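Local coordinates for paraflagellar rod component (Trypanosoma brucei, PDB 2Q0X), which is of unknown function but adopts the alpha/beta hydrolase fold and belongs to the DUF1749 family, at residues L228-H233 with S263-T268. Residues are numbered along the deposited sequence; the frame is centred on the assembly and turned at random.
Sequences LLMLAH and SYFNDT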
loop_
_atom_site.group_PDB
_atom_site.type_symbol
_atom_site.label_atom_id
_atom_site.label_comp_id
_atom_site.label_asym_id
_atom_site.label_seq_id
_atom_site.Cartn_x
_atom_site.Cartn_y
_atom_site.Cartn_z
ATOM N N LEU A 228 -16.817 7.447 -19.817
ATOM C CA LEU A 228 -17.879 6.717 -19.131
ATOM C C LEU A 228 -17.863 7.185 -17.692
ATOM O O LEU A 228 -16.865 7.065 -17.011
ATOM C CB LEU A 228 -17.658 5.200 -19.217
ATOM C CG LEU A 228 -18.598 4.255 -18.429
ATOM C CD1 LEU A 228 -20.054 4.377 -18.909
ATOM C CD2 LEU A 228 -18.115 2.766 -18.499
ATOM N N LEU A 229 -18.972 7.769 -17.263
ATOM C CA LEU A 229 -19.228 8.066 -15.858
ATOM C C LEU A 229 -20.097 6.963 -15.262
ATOM O O LEU A 229 -21.183 6.664 -15.773
ATOM C CB LEU A 229 -19.947 9.422 -15.713
ATOM C CG LEU A 229 -19.106 10.668 -16.008
ATOM C CD1 LEU A 229 -19.929 11.879 -15.665
ATOM C CD2 LEU A 229 -17.786 10.661 -15.214
ATOM N N MET A 230 -19.597 6.363 -14.184
ATOM C CA MET A 230 -20.290 5.293 -13.485
ATOM C C MET A 230 -20.708 5.816 -12.133
ATOM O O MET A 230 -19.886 6.040 -11.271
ATOM C CB MET A 230 -19.385 4.077 -13.333
ATOM C CG MET A 230 -18.837 3.553 -14.652
ATOM S SD MET A 230 -17.640 2.238 -14.390
ATOM C CE MET A 230 -18.738 0.888 -13.937
ATOM N N LEU A 231 -22.010 6.017 -11.974
ATOM C CA LEU A 231 -22.568 6.627 -10.781
ATOM C C LEU A 231 -23.347 5.600 -9.937
ATOM O O LEU A 231 -24.093 4.780 -10.472
ATOM C CB LEU A 231 -23.469 7.797 -11.180
ATOM C CG LEU A 231 -22.765 8.885 -11.989
ATOM C CD1 LEU A 231 -23.722 9.923 -12.510
ATOM C CD2 LEU A 231 -21.655 9.522 -11.122
ATOM N N ALA A 232 -23.112 5.660 -8.627
ATOM C CA ALA A 232 -23.823 4.882 -7.635
ATOM C C ALA A 232 -24.225 5.803 -6.484
ATOM O O ALA A 232 -23.690 6.891 -6.344
ATOM C CB ALA A 232 -22.938 3.761 -7.118
ATOM N N HIS A 233 -25.173 5.354 -5.667
ATOM C CA HIS A 233 -25.571 6.079 -4.455
ATOM C C HIS A 233 -26.209 5.114 -3.477
ATOM O O HIS A 233 -26.721 4.082 -3.896
ATOM C CB HIS A 233 -26.555 7.197 -4.814
ATOM C CG HIS A 233 -27.803 6.716 -5.495
ATOM N ND1 HIS A 233 -28.924 6.294 -4.798
ATOM C CD2 HIS A 233 -28.119 6.610 -6.810
ATOM C CE1 HIS A 233 -29.865 5.937 -5.655
ATOM N NE2 HIS A 233 -29.407 6.127 -6.881
ATOM N N SER A 263 -23.888 6.330 -16.729
ATOM C CA SER A 263 -24.636 5.134 -16.315
ATOM C C SER A 263 -24.717 5.059 -14.796
ATOM O O SER A 263 -23.780 5.467 -14.074
ATOM C CB SER A 263 -23.982 3.850 -16.842
ATOM O OG SER A 263 -24.041 3.766 -18.255
ATOM N N TYR A 264 -25.847 4.535 -14.339
ATOM C CA TYR A 264 -26.128 4.324 -12.935
ATOM C C TYR A 264 -26.027 2.826 -12.582
ATOM O O TYR A 264 -26.429 1.961 -13.364
ATOM C CB TYR A 264 -27.513 4.895 -12.610
ATOM C CG TYR A 264 -27.508 6.410 -12.653
ATOM C CD1 TYR A 264 -27.753 7.102 -13.840
ATOM C CD2 TYR A 264 -27.205 7.147 -11.517
ATOM C CE1 TYR A 264 -27.721 8.509 -13.877
ATOM C CE2 TYR A 264 -27.172 8.540 -11.541
ATOM C CZ TYR A 264 -27.440 9.213 -12.718
ATOM O OH TYR A 264 -27.387 10.583 -12.721
ATOM N N PHE A 265 -25.444 2.545 -11.415
ATOM C CA PHE A 265 -25.173 1.175 -10.980
ATOM C C PHE A 265 -25.810 0.888 -9.631
ATOM O O PHE A 265 -25.837 1.752 -8.747
ATOM C CB PHE A 265 -23.664 0.920 -10.974
ATOM C CG PHE A 265 -23.061 1.077 -12.336
ATOM C CD1 PHE A 265 -22.800 2.342 -12.852
ATOM C CD2 PHE A 265 -22.849 -0.029 -13.148
ATOM C CE1 PHE A 265 -22.306 2.494 -14.131
ATOM C CE2 PHE A 265 -22.354 0.123 -14.425
ATOM C CZ PHE A 265 -22.077 1.391 -14.913
ATOM N N ASN A 266 -26.312 -0.337 -9.477
ATOM C CA ASN A 266 -26.988 -0.755 -8.255
ATOM C C ASN A 266 -25.984 -1.257 -7.208
ATOM O O ASN A 266 -26.217 -2.257 -6.549
ATOM C CB ASN A 266 -28.050 -1.829 -8.573
ATOM C CG ASN A 266 -29.088 -1.340 -9.576
ATOM O OD1 ASN A 266 -29.804 -0.375 -9.323
ATOM N ND2 ASN A 266 -29.153 -1.991 -10.732
ATOM N N ASP A 267 -24.872 -0.540 -7.062
ATOM C CA ASP A 267 -23.882 -0.807 -6.027
ATOM C C ASP A 267 -24.523 -0.663 -4.661
ATOM O O ASP A 267 -25.330 0.222 -4.453
ATOM C CB ASP A 267 -22.732 0.208 -6.124
ATOM C CG ASP A 267 -21.926 0.074 -7.405
ATOM O OD1 ASP A 267 -22.098 -0.915 -8.138
ATOM O OD2 ASP A 267 -21.117 0.965 -7.680
ATOM N N THR A 268 -24.162 -1.528 -3.725
ATOM C CA THR A 268 -24.534 -1.307 -2.332
ATOM C C THR A 268 -23.487 -0.369 -1.717
ATOM O O THR A 268 -22.286 -0.650 -1.754
ATOM C CB THR A 268 -24.624 -2.623 -1.571
ATOM O OG1 THR A 268 -25.456 -3.518 -2.315
ATOM C CG2 THR A 268 -25.191 -2.402 -0.167
#
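Met-230 and Leu-231 pair in parallel with Ser-263 and Tyr-264, held by three backbone hydrogen bonds. These are the last two parallel strands of the alpha/beta hydrolase sheet, linked by helix 241-254 in a beta-alpha-beta crossover. Strand 260-264 is the outermost on this side within the chain. Ser-263 N gives to Leu-229 O at 2.9 Å. Leu-231 N gives to Ser-263 O, and Phe-265 N to Leu-231 O, each at 2.8 Å. The third is the most bent, with 149° at the hydrogen.

Met-230 and Phe-265 meet against helix 280-299. The methionine chain bends at chi3 (74°), which brings CE over one ring face, offset toward the rim. CE lies 3.9 Å from the Phe-265 ring centroid, a CH-pi contact, while SD stands obliquely to the ring. Met-230 CB touches Phe-265 CE1. Leu-231 O lies at the ring edge, in its plane. His-283 meets the same ring edge-to-face.

On the other sheet face, Leu-231 and Tyr-264 lie side by side, and both touch Trp-205 of helix 200-209. Leu-231 CD1 comes obliquely to the phenol, 3.7 Å from Tyr-264 OH.

Beyond the strand pairing, Asp-267 is buried; OD2 is hydrogen-bonded to His-141 NE2, and OD1 to His-283 NE2 and Ala-279 N. Asp-267 OD2 also rests 3.4 Å from Ala-232 CB.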